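Transglutaminase-like domain-containing protein (Streptococcus suis, PDB 4XZ7) probably catalyses transglutaminase-type protein cross-linking, is linked to resistance to phagocytosis as a virulence factor, and forms a homodimer. Local coordinates at residues B[95-98]-B[99-103]; B[362-365]-B[366-370]. All coordinates share one frame; numbering follows the deposited sequence.

Contact 1: residues B[95-98]-B[99-103]; sequences EEDY and HNQMR
The Y98 ring meets H99 at its edge and M102 over a face; Y98 and H99 are on the short helix 95-101, and M102 follows its end. The tyrosine side chain is the one to trace outward. With CG anti to the backbone N (chi1 167°), the ring reaches I122, F126 and I128. CB sits close to the amide N of H99, as neighbours in a helix must. At the ring edge, CD2 stands over the centre of the H99 imidazole, 3.8 Å from H99 NE2; the planes are 78° apart, a T-shaped pair with tyrosine giving the edge and histidine the face. Over one face of the ring, M102 CG stands 3.6 Å from Y98 CE1 in a CH-pi contact. M102 SD lies obliquely 5.0 Å from the ring centroid of Y98, a Met-aromatic contact. At the tip, Y98 OH is hydrogen-bonded to H161 of strand 157-167.

H99 is steadied from its own side: its CG lies beside the backbone N (chi1 -69°), which brings H99 ND1 to 2.8 Å from E95 O in a bent, weak bond. The same oxygen takes the straighter helical bond from H99 N at 2.9 Å. On another side of the helix, a water donates to D97 OD1 and weakly accepts from N100 ND2, while D97 OD2 turns back to the amide of H93.

The chemistry is thus divided: Y98 and M102 pack on strands 121-124 and 157-167, Y98 OH and Q101 OE1 have protein partners in H161 and R106, and one water links D97 and N100. The short approach of H99 to E95 O is consistent with a proton on ND1, although the bond is weak; the overall charge is not seen.

Contact 2: residues B[362-365]-B[366-370]; sequences ESWA and MKQKT
Helix 359-365 runs out here into a type I beta turn, A365 to Q368. The last regular helical bond joins M366 N to E362 O, 3.0 Å and almost straight at 172°; K367 N then reaches W364 O at 3.2 Å, and Q368 N closes the turn on A365 O at 3.0 Å.

Q368 folds back over W364. Chi1 (-55°) puts Q368 CG over the six-membered ring of the indole, 3.6 Å from the centroid of W364 in a CH-pi contact, and the bend at chi2 then folds the amide over the indole, the planes 14° apart. From there Q368 NE2 donates to W364 O, which accepts K367 N on the opposite face of its carbonyl plane. Two donors grip W364 O; the NE2 bond, in the amide plane, together with the stack on the indole, fixes the Q368 amide.

M366 extends back along the helix toward S363 and also packs on W306 of strand 305-309, in the sheet of the transglutaminase-like fold. E362 ties the helix to that sheet through a salt bridge to R299 and a hydrogen bond to Y283. Within the turn, the K367 chain bends at chi3, and K367 CE, next to the ammonium, lies 3.1 Å from S363 O.

How the contacts relate
Both contacts are local: contact 1 runs the length of a short helix and just past its end; contact 2 is the end of a helix and the turn after it. They share no element: their centres are about 73 Å apart, on opposite sides of the chain's centre. Contact 1 is a surface contact on helix 95-101, over the sheet that includes strands 121-124 and 157-167. Contact 2 is partly buried beside the five-stranded sheet of the transglutaminase-like part, and W364 touches N133 of the second subunit. The aromatic partners differ accordingly: a tyrosine takes a histidine and a methionine in the first, whereas a tryptophan takes a glutamine amide in the second. In contact 1 a water links two polar side chains; contact 2 relies on direct bonds to backbone carbonyls.

Contact 1: residues B[95-98]-B[99-103]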
# COMPACT_ATOMS: atom_id res chain seq x y z
N GLU B 95 -2.18 9.35 39.29
CA GLU B 95 -3.37 8.57 38.94
C GLU B 95 -4.45 9.42 38.28
O GLU B 95 -5.04 9.02 37.28
CB GLU B 95 -3.93 7.89 40.19
CG GLU B 95 -3.04 6.80 40.79
CD GLU B 95 -1.89 7.35 41.62
OE1 GLU B 95 -1.67 8.59 41.63
OE2 GLU B 95 -1.20 6.54 42.27
N GLU B 96 -4.71 10.59 38.85
CA GLU B 96 -5.77 11.45 38.36
C GLU B 96 -5.54 11.79 36.89
O GLU B 96 -6.46 11.73 36.08
CB GLU B 96 -5.86 12.73 39.19
CG GLU B 96 -6.60 13.85 38.47
CD GLU B 96 -6.56 15.18 39.21
OE1 GLU B 96 -6.08 15.22 40.37
OE2 GLU B 96 -7.01 16.19 38.64
N ASP B 97 -4.30 12.14 36.57
CA ASP B 97 -3.89 12.44 35.20
C ASP B 97 -4.13 11.23 34.29
O ASP B 97 -4.66 11.36 33.18
CB ASP B 97 -2.42 12.86 35.18
CG ASP B 97 -1.93 13.25 33.80
OD1 ASP B 97 -2.70 13.85 33.02
OD2 ASP B 97 -0.74 12.96 33.49
N TYR B 98 -3.74 10.05 34.77
CA TYR B 98 -3.88 8.85 33.97
C TYR B 98 -5.35 8.62 33.64
O TYR B 98 -5.70 8.32 32.49
CB TYR B 98 -3.31 7.63 34.70
CG TYR B 98 -3.69 6.31 34.08
CD1 TYR B 98 -3.05 5.85 32.94
CD2 TYR B 98 -4.68 5.51 34.64
CE1 TYR B 98 -3.39 4.64 32.37
CE2 TYR B 98 -5.03 4.31 34.08
CZ TYR B 98 -4.39 3.87 32.95
OH TYR B 98 -4.74 2.67 32.39
N HIS B 99 -6.21 8.80 34.63
CA HIS B 99 -7.62 8.50 34.42
C HIS B 99 -8.27 9.57 33.55
O HIS B 99 -9.14 9.27 32.74
CB HIS B 99 -8.34 8.32 35.76
CG HIS B 99 -7.91 7.08 36.48
ND1 HIS B 99 -7.04 7.10 37.56
CD2 HIS B 99 -8.18 5.77 36.25
CE1 HIS B 99 -6.82 5.87 37.97
NE2 HIS B 99 -7.50 5.04 37.19
N ASN B 100 -7.82 10.81 33.66
CA ASN B 100 -8.22 11.81 32.69
C ASN B 100 -7.90 11.34 31.28
O ASN B 100 -8.72 11.44 30.37
CB ASN B 100 -7.53 13.15 32.96
CG ASN B 100 -7.97 13.78 34.26
OD1 ASN B 100 -9.07 13.53 34.74
ND2 ASN B 100 -7.10 14.60 34.84
N GLN B 101 -6.71 10.79 31.12
CA GLN B 101 -6.19 10.43 29.81
C GLN B 101 -6.93 9.24 29.16
O GLN B 101 -7.05 9.17 27.94
CB GLN B 101 -4.70 10.12 29.94
CG GLN B 101 -3.89 10.48 28.73
CD GLN B 101 -3.37 11.88 28.81
OE1 GLN B 101 -3.00 12.46 27.80
NE2 GLN B 101 -3.31 12.43 30.01
N MET B 102 -7.42 8.32 29.98
CA MET B 102 -8.10 7.12 29.51
C MET B 102 -9.63 7.22 29.54
O MET B 102 -10.33 6.22 29.33
CB MET B 102 -7.66 5.90 30.34
CG MET B 102 -6.16 5.65 30.36
SD MET B 102 -5.48 5.57 28.70
CE MET B 102 -6.44 4.22 28.03
N ARG B 103 -10.17 8.41 29.80
CA ARG B 103 -11.62 8.56 29.94
C ARG B 103 -12.37 8.23 28.65
O ARG B 103 -13.43 7.61 28.65
CB ARG B 103 -11.97 9.99 30.38
CG ARG B 103 -13.37 10.11 30.94
CD ARG B 103 -13.67 11.53 31.41
NE ARG B 103 -12.56 12.12 32.15
CZ ARG B 103 -12.22 11.80 33.39
NH1 ARG B 103 -11.18 12.40 33.97
NH2 ARG B 103 -12.90 10.88 34.06
O HOH W 1 -4.74 15.72 32.75

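Contact 2: residues B[362-365]-B[366-370]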
# COMPACT_ATOMS: atom_id res chain seq x y z
N GLU B 362 12.12 -0.22 -34.45
CA GLU B 362 13.27 -1.09 -34.67
C GLU B 362 14.18 -0.48 -35.73
O GLU B 362 15.39 -0.35 -35.51
CB GLU B 362 12.81 -2.50 -35.04
CG GLU B 362 12.49 -3.35 -33.80
CD GLU B 362 11.79 -4.67 -34.11
OE1 GLU B 362 11.92 -5.22 -35.23
OE2 GLU B 362 11.09 -5.17 -33.20
N SER B 363 13.60 -0.05 -36.85
CA SER B 363 14.38 0.58 -37.92
C SER B 363 15.10 1.81 -37.40
O SER B 363 16.25 2.05 -37.75
CB SER B 363 13.49 0.96 -39.11
OG SER B 363 13.00 -0.21 -39.75
N TRP B 364 14.43 2.54 -36.52
CA TRP B 364 14.99 3.72 -35.89
C TRP B 364 16.11 3.39 -34.90
O TRP B 364 17.18 4.00 -34.93
CB TRP B 364 13.88 4.50 -35.19
CG TRP B 364 14.36 5.72 -34.49
CD1 TRP B 364 14.58 6.95 -35.05
CD2 TRP B 364 14.68 5.85 -33.10
NE1 TRP B 364 15.01 7.83 -34.09
CE2 TRP B 364 15.08 7.18 -32.88
CE3 TRP B 364 14.65 4.96 -32.01
CZ2 TRP B 364 15.47 7.65 -31.63
CZ3 TRP B 364 15.03 5.43 -30.77
CH2 TRP B 364 15.44 6.77 -30.59
N ALA B 365 15.84 2.43 -34.02
CA ALA B 365 16.76 2.11 -32.93
C ALA B 365 18.08 1.53 -33.43
O ALA B 365 19.15 1.90 -32.95
CB ALA B 365 16.09 1.14 -31.95
N MET B 366 18.00 0.63 -34.41
CA MET B 366 19.20 -0.00 -34.94
C MET B 366 20.15 1.02 -35.54
O MET B 366 21.34 0.75 -35.69
CB MET B 366 18.83 -1.05 -36.00
CG MET B 366 18.44 -0.48 -37.34
SD MET B 366 17.68 -1.73 -38.39
CE MET B 366 17.54 -0.83 -39.93
N LYS B 367 19.64 2.20 -35.86
CA LYS B 367 20.45 3.24 -36.48
C LYS B 367 20.91 4.31 -35.50
O LYS B 367 21.67 5.20 -35.88
CB LYS B 367 19.68 3.89 -37.63
CG LYS B 367 19.62 3.02 -38.88
CD LYS B 367 19.03 3.75 -40.08
CE LYS B 367 17.52 3.83 -40.00
NZ LYS B 367 16.96 4.40 -41.25
N GLN B 368 20.47 4.24 -34.25
CA GLN B 368 20.92 5.20 -33.24
C GLN B 368 22.29 4.79 -32.71
O GLN B 368 22.66 3.62 -32.82
CB GLN B 368 19.92 5.30 -32.08
CG GLN B 368 18.50 5.63 -32.51
CD GLN B 368 18.41 6.91 -33.31
OE1 GLN B 368 18.87 7.97 -32.87
NE2 GLN B 368 17.84 6.82 -34.51
N LYS B 369 23.02 5.74 -32.14
CA LYS B 369 24.18 5.40 -31.32
C LYS B 369 23.64 4.61 -30.14
O LYS B 369 22.70 5.05 -29.49
CB LYS B 369 24.92 6.64 -30.82
CG LYS B 369 25.40 7.59 -31.92
CD LYS B 369 26.29 8.70 -31.36
CE LYS B 369 26.23 9.96 -32.21
NZ LYS B 369 24.85 10.51 -32.26
N THR B 370 24.22 3.44 -29.86
CA THR B 370 23.67 2.58 -28.82
C THR B 370 23.68 3.23 -27.43
O THR B 370 22.78 2.98 -26.62
CB THR B 370 24.42 1.22 -28.75
OG1 THR B 370 25.73 1.41 -28.20
CG2 THR B 370 24.53 0.60 -30.13